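Local coordinates for vacuolar protein sorting-associated protein 54 (Mus musculus, PDB 3N1E), which probably acts in retrograde transport from endosomes to the trans-Golgi network as a subunit of the GARP tethering complex, and is represented here by its C-terminal domain, at residues D37-K42 / R55-Q60; K27-M32 / Q78-R83. All blocks are in the same frame, centred on the assembly; numbering follows the deposited sequence. Where two conformers were deposited one is given.

Interaction 1 of 2, residues D37-K42 / R55-Q60; sequences DKLLSK and RNICKQ
Leu39 and Leu40, near the C-terminal end of helix 17-40, pack on Ile57 of helix 52-68. The contact is apolar. Methyl CD1 of Leu39 lies 3.9 Å from CG1 of Ile57, and the two side chains run antiparallel alongside one another. The same methyl is 4.1 Å from CB of Asn56, which adds only its aliphatic base. Ile57 reaches further with CD1, which sits 4.0 Å from CG of Leu40. This methyl also approaches CD2 of Leu40, so it rests on the fork of the leucine, with the two chains roughly perpendicular. CG1 of Ile57 is anti to its carbonyl carbon (chi1 -72°), and this carries CD1 across to Leu40.

Nothing polar bridges the two segments. Within 37-42, Ser41 folds back on Asp37. In one of its two conformers, the hydroxyl OG of Ser41 donates to Asp37 O (2.6 Å), and Ser41 N reaches that oxygen from the other face of the carbonyl plane.

Leu40 and Ile57 both also touch Tyr88 of helix 74-98. The contact therefore joins two helices that follow each other in the chain, where a third helix packs against them, as in an alpha-helical bundle.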
loop_
_atom_site.group_PDB
_atom_site.type_symbol
_atom_site.label_atom_id
_atom_site.label_comp_id
_atom_site.label_asym_id
_atom_site.label_seq_id
_atom_site.Cartn_x
_atom_site.Cartn_y
_atom_site.Cartn_z
ATOM N N ASP A 37 9.127 -0.574 7.273
ATOM C CA ASP A 37 9.723 -0.555 8.605
ATOM C C ASP A 37 11.083 0.132 8.523
ATOM O O ASP A 37 11.382 0.998 9.331
ATOM C CB ASP A 37 9.869 -1.969 9.194
ATOM C CG ASP A 37 10.726 -1.979 10.487
ATOM O OD1 ASP A 37 10.327 -1.309 11.459
ATOM O OD2 ASP A 37 11.804 -2.618 10.518
ATOM N N LYS A 38 11.886 -0.227 7.525
ATOM C CA LYS A 38 13.232 0.336 7.395
ATOM C C LYS A 38 13.179 1.838 7.200
ATOM O O LYS A 38 13.871 2.586 7.898
ATOM C CB LYS A 38 13.960 -0.309 6.217
ATOM C CG LYS A 38 15.367 0.179 6.061
ATOM C CD LYS A 38 15.984 -0.385 4.795
ATOM C CE LYS A 38 16.838 0.662 4.096
ATOM N NZ LYS A 38 17.809 1.300 5.020
ATOM N N LEU A 39 12.318 2.275 6.279
ATOM C CA LEU A 39 12.247 3.698 5.931
ATOM C C LEU A 39 11.567 4.547 7.002
ATOM O O LEU A 39 12.102 5.597 7.388
ATOM C CB LEU A 39 11.594 3.893 4.559
ATOM C CG LEU A 39 12.361 3.346 3.344
ATOM C CD1 LEU A 39 11.509 3.431 2.081
ATOM C CD2 LEU A 39 13.704 4.094 3.179
ATOM N N LEU A 40 10.408 4.098 7.484
ATOM C CA LEU A 40 9.617 4.902 8.418
ATOM C C LEU A 40 10.221 4.976 9.826
ATOM O O LEU A 40 9.941 5.921 10.546
ATOM C CB LEU A 40 8.164 4.434 8.449
ATOM C CG LEU A 40 7.457 4.819 7.147
ATOM C CD1 LEU A 40 6.137 4.062 6.981
ATOM C CD2 LEU A 40 7.204 6.349 7.109
ATOM N N SER A 41 11.061 4.004 10.187
ATOM C CA SER A 41 11.763 4.011 11.479
ATOM C C SER A 41 12.748 5.169 11.562
ATOM O O SER A 41 13.168 5.548 12.661
ATOM C CB SER A 41 12.523 2.694 11.706
ATOM O OG SER A 41 11.636 1.606 11.869
ATOM N N LYS A 42 13.147 5.681 10.390
ATOM C CA LYS A 42 14.106 6.799 10.254
ATOM C C LYS A 42 13.438 8.115 9.818
ATOM O O LYS A 42 14.104 9.118 9.566
ATOM C CB LYS A 42 15.198 6.449 9.231
ATOM C CG LYS A 42 16.186 5.349 9.647
ATOM C CD LYS A 42 17.190 5.093 8.527
ATOM C CE LYS A 42 18.377 4.233 8.994
ATOM N NZ LYS A 42 19.294 3.863 7.861
ATOM N N ARG A 55 9.119 9.974 -0.901
ATOM C CA ARG A 55 9.441 9.807 -2.328
ATOM C C ARG A 55 9.839 8.364 -2.631
ATOM O O ARG A 55 9.424 7.789 -3.637
ATOM C CB ARG A 55 10.562 10.761 -2.785
ATOM C CG ARG A 55 10.161 12.213 -2.739
ATOM C CD ARG A 55 11.157 13.116 -3.510
ATOM N NE ARG A 55 12.554 13.005 -3.065
ATOM C CZ ARG A 55 13.151 13.739 -2.109
ATOM N NH1 ARG A 55 12.491 14.622 -1.355
ATOM N NH2 ARG A 55 14.448 13.563 -1.887
ATOM N N ASN A 56 10.633 7.790 -1.730
ATOM C CA ASN A 56 11.105 6.428 -1.921
ATOM C C ASN A 56 9.984 5.419 -1.792
ATOM O O ASN A 56 9.855 4.545 -2.650
ATOM C CB ASN A 56 12.240 6.126 -0.956
ATOM C CG ASN A 56 13.522 6.731 -1.406
ATOM O OD1 ASN A 56 13.918 6.575 -2.568
ATOM N ND2 ASN A 56 14.191 7.441 -0.505
ATOM N N ILE A 57 9.151 5.555 -0.756
ATOM C CA ILE A 57 7.977 4.691 -0.577
ATOM C C ILE A 57 7.120 4.747 -1.853
ATOM O O ILE A 57 6.769 3.720 -2.448
ATOM C CB ILE A 57 7.140 5.136 0.647
ATOM C CG1 ILE A 57 7.884 4.778 1.946
ATOM C CG2 ILE A 57 5.729 4.481 0.627
ATOM C CD1 ILE A 57 7.330 5.444 3.207
ATOM N N CYS A 58 6.811 5.953 -2.300
ATOM C CA CYS A 58 5.920 6.076 -3.460
ATOM C C CYS A 58 6.546 5.552 -4.745
ATOM O O CYS A 58 5.834 4.953 -5.559
ATOM C CB CYS A 58 5.424 7.514 -3.629
ATOM S SG CYS A 58 4.335 7.985 -2.247
ATOM N N LYS A 59 7.856 5.751 -4.929
ATOM C CA LYS A 59 8.521 5.195 -6.099
ATOM C C LYS A 59 8.406 3.663 -6.105
ATOM O O LYS A 59 8.103 3.076 -7.148
ATOM C CB LYS A 59 9.996 5.617 -6.164
ATOM C CG LYS A 59 10.673 5.228 -7.468
ATOM C CD LYS A 59 11.994 5.978 -7.691
ATOM C CE LYS A 59 12.228 6.178 -9.197
ATOM N NZ LYS A 59 13.612 5.881 -9.696
ATOM N N GLN A 60 8.624 3.027 -4.951
ATOM C CA GLN A 60 8.545 1.545 -4.899
ATOM C C GLN A 60 7.135 1.015 -5.076
ATOM O O GLN A 60 6.949 -0.032 -5.699
ATOM C CB GLN A 60 9.244 0.959 -3.664
ATOM C CG GLN A 60 10.699 1.356 -3.542
ATOM C CD GLN A 60 11.506 1.150 -4.818
ATOM O OE1 GLN A 60 11.449 0.098 -5.427
ATOM N NE2 GLN A 60 12.207 2.187 -5.246
#

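Interaction 2 of 2, residues K27-M32 / Q78-R83; sequences KLVAIM and QMLFLR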
loop_
_atom_site.group_PDB
_atom_site.type_symbol
_atom_site.label_atom_id
_atom_site.label_comp_id
_atom_site.label_asym_id
_atom_site.label_seq_id
_atom_site.Cartn_x
_atom_site.Cartn_y
_atom_site.Cartn_z
ATOM N N LYS A 27 3.927 -12.887 0.109
ATOM C CA LYS A 27 5.394 -12.666 0.051
ATOM C C LYS A 27 5.713 -11.233 -0.386
ATOM O O LYS A 27 6.659 -10.600 0.117
ATOM C CB LYS A 27 6.088 -13.707 -0.861
ATOM C CG LYS A 27 5.999 -15.140 -0.330
ATOM C CD LYS A 27 6.265 -16.195 -1.398
ATOM C CE LYS A 27 7.667 -16.127 -1.967
ATOM N NZ LYS A 27 7.883 -17.240 -2.947
ATOM N N LEU A 28 4.890 -10.705 -1.292
ATOM C CA LEU A 28 5.013 -9.330 -1.723
ATOM C C LEU A 28 4.672 -8.316 -0.619
ATOM O O LEU A 28 5.382 -7.335 -0.445
ATOM C CB LEU A 28 4.156 -9.096 -2.969
ATOM C CG LEU A 28 4.312 -7.794 -3.751
ATOM C CD1 LEU A 28 5.760 -7.397 -4.040
ATOM C CD2 LEU A 28 3.562 -8.007 -5.066
ATOM N N VAL A 29 3.607 -8.558 0.140
ATOM C CA VAL A 29 3.290 -7.712 1.299
ATOM C C VAL A 29 4.426 -7.750 2.307
ATOM O O VAL A 29 4.779 -6.726 2.887
ATOM C CB VAL A 29 1.943 -8.132 1.955
ATOM C CG1 VAL A 29 1.686 -7.428 3.319
ATOM C CG2 VAL A 29 0.785 -7.849 0.987
ATOM N N ALA A 30 5.055 -8.909 2.466
ATOM C CA ALA A 30 6.107 -8.997 3.467
ATOM C C ALA A 30 7.327 -8.173 3.030
ATOM O O ALA A 30 7.975 -7.481 3.841
ATOM C CB ALA A 30 6.468 -10.495 3.755
ATOM N N ILE A 31 7.639 -8.225 1.735
ATOM C CA ILE A 31 8.703 -7.412 1.192
ATOM C C ILE A 31 8.423 -5.934 1.412
ATOM O O ILE A 31 9.304 -5.185 1.846
ATOM C CB ILE A 31 8.915 -7.751 -0.306
ATOM C CG1 ILE A 31 9.542 -9.153 -0.424
ATOM C CG2 ILE A 31 9.736 -6.690 -1.002
ATOM C CD1 ILE A 31 9.396 -9.827 -1.800
ATOM N N MET A 32 7.197 -5.498 1.120
ATOM C CA MET A 32 6.918 -4.077 1.283
ATOM C C MET A 32 6.881 -3.675 2.758
ATOM O O MET A 32 7.335 -2.590 3.126
ATOM C CB MET A 32 5.625 -3.662 0.580
ATOM C CG MET A 32 5.612 -3.919 -0.913
ATOM S SD MET A 32 6.888 -3.014 -1.813
ATOM C CE MET A 32 6.318 -1.343 -1.645
ATOM N N GLN A 78 -6.251 -4.466 -6.420
ATOM C CA GLN A 78 -6.878 -3.608 -5.407
ATOM C C GLN A 78 -6.693 -4.169 -3.979
ATOM O O GLN A 78 -6.280 -3.450 -3.037
ATOM C CB GLN A 78 -8.366 -3.447 -5.758
ATOM C CG GLN A 78 -8.604 -2.551 -6.956
ATOM C CD GLN A 78 -10.038 -2.631 -7.476
ATOM O OE1 GLN A 78 -10.781 -3.547 -7.127
ATOM N NE2 GLN A 78 -10.407 -1.713 -8.329
ATOM N N MET A 79 -6.948 -5.469 -3.820
ATOM C CA MET A 79 -6.790 -6.115 -2.501
ATOM C C MET A 79 -5.337 -6.070 -2.022
ATOM O O MET A 79 -5.084 -5.862 -0.824
ATOM C CB MET A 79 -7.308 -7.571 -2.510
ATOM C CG MET A 79 -8.779 -7.769 -2.819
ATOM S SD MET A 79 -9.924 -6.949 -1.705
ATOM C CE MET A 79 -10.271 -5.430 -2.593
ATOM N N LEU A 80 -4.386 -6.264 -2.952
ATOM C CA LEU A 80 -2.971 -6.210 -2.624
ATOM C C LEU A 80 -2.620 -4.831 -2.086
ATOM O O LEU A 80 -1.952 -4.720 -1.050
ATOM C CB LEU A 80 -2.119 -6.524 -3.852
ATOM C CG LEU A 80 -0.627 -6.284 -3.752
ATOM C CD1 LEU A 80 0.027 -7.179 -2.703
ATOM C CD2 LEU A 80 0.040 -6.464 -5.132
ATOM N N PHE A 81 -3.080 -3.800 -2.782
ATOM C CA PHE A 81 -2.772 -2.440 -2.357
ATOM C C PHE A 81 -3.431 -2.053 -1.056
ATOM O O PHE A 81 -2.850 -1.277 -0.307
ATOM C CB PHE A 81 -2.985 -1.404 -3.485
ATOM C CG PHE A 81 -1.776 -1.253 -4.350
ATOM C CD1 PHE A 81 -0.806 -0.272 -4.074
ATOM C CD2 PHE A 81 -1.555 -2.143 -5.390
ATOM C CE1 PHE A 81 0.357 -0.165 -4.869
ATOM C CE2 PHE A 81 -0.403 -2.050 -6.177
ATOM C CZ PHE A 81 0.548 -1.054 -5.920
ATOM N N LEU A 82 -4.607 -2.616 -0.757
ATOM C CA LEU A 82 -5.195 -2.396 0.574
ATOM C C LEU A 82 -4.333 -2.992 1.687
ATOM O O LEU A 82 -4.185 -2.372 2.729
ATOM C CB LEU A 82 -6.638 -2.915 0.654
ATOM C CG LEU A 82 -7.578 -2.070 -0.192
ATOM C CD1 LEU A 82 -8.886 -2.854 -0.313
ATOM C CD2 LEU A 82 -7.860 -0.659 0.424
ATOM N N ARG A 83 -3.736 -4.162 1.447
ATOM C CA ARG A 83 -2.822 -4.781 2.419
ATOM C C ARG A 83 -1.519 -4.005 2.576
ATOM O O ARG A 83 -0.998 -3.847 3.688
ATOM C CB ARG A 83 -2.510 -6.253 2.056
ATOM C CG ARG A 83 -3.757 -7.115 2.013
ATOM C CD ARG A 83 -3.474 -8.628 1.931
ATOM N NE ARG A 83 -4.625 -9.304 2.564
ATOM C CZ ARG A 83 -4.850 -10.616 2.578
ATOM N NH1 ARG A 83 -4.013 -11.460 1.976
ATOM N NH2 ARG A 83 -5.942 -11.085 3.185
#
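Leu80 meets Leu28 and Val29 where helix 74-98 runs beside helix 17-40. It is buried and uses both of its methyls. CD2 of Leu80 lies 3.8 Å from CD2 of Leu28, and these two side chains stand nearly square to each other. CD1 of Leu80 lies 3.8 Å from CG2 of Val29, and here the side chains pass alongside, pointing opposite ways. The CG of Leu80 is anti to its backbone N (chi1 170°). This swings the forked end toward helix 17-40, although the first bond of the side chain does not aim there. Leu28 has a similar first torsion (chi1 -169°), which carries its CD2 branch toward Leu80.

The axes of the two short helical segments pass 10.2 Å apart. The helices run the same way, inclined with a signed crossing angle of -34°. This is helix packing in an alpha-helical bundle, with helix 52-68 between the two in the chain.

The first bond of the Phe81 side chain points away from segment 27-32. The side chain packs on Met61 and Met64 of helix 52-68 and on Leu129 and Leu132 of the loop region.

Arg83 comes back to the contact, one turn after Leu80. Its CB lies 3.8 Å from CG2 of Val29, the same methyl that meets Leu80. Val29 therefore fits against two residues of one helix face with a single branch. Here the backbones also come nearest, with CA of Val29 6.9 Å from CA of Arg83. Beyond CB the arginine chain extends from CG to NE and leads away from segment 27-32, so its contribution here is aliphatic. Val29 also touches Ile84, the next residue along helix 74-98.

Overall arrangement
Both contacts use helix 17-40. Interaction 1 joins its C-terminal end to helix 52-68, and interaction 2 joins its middle to helix 74-98. Their centres are about 15 Å apart, and they meet where CB of Gln60 lies 4.2 Å from CE of Met32. The 37-42/55-60 pair falls within the chain span that 27-32/78-83 closes. Both are partly buried and apolar, but the centre of interaction 2 is about 6 Å from the chain centre, that of interaction 1 about 11 Å. Their margins differ: partly exposed Asn56 borders interaction 1, while exposed Arg83 borders interaction 2. Together they tie three helices into one bundle.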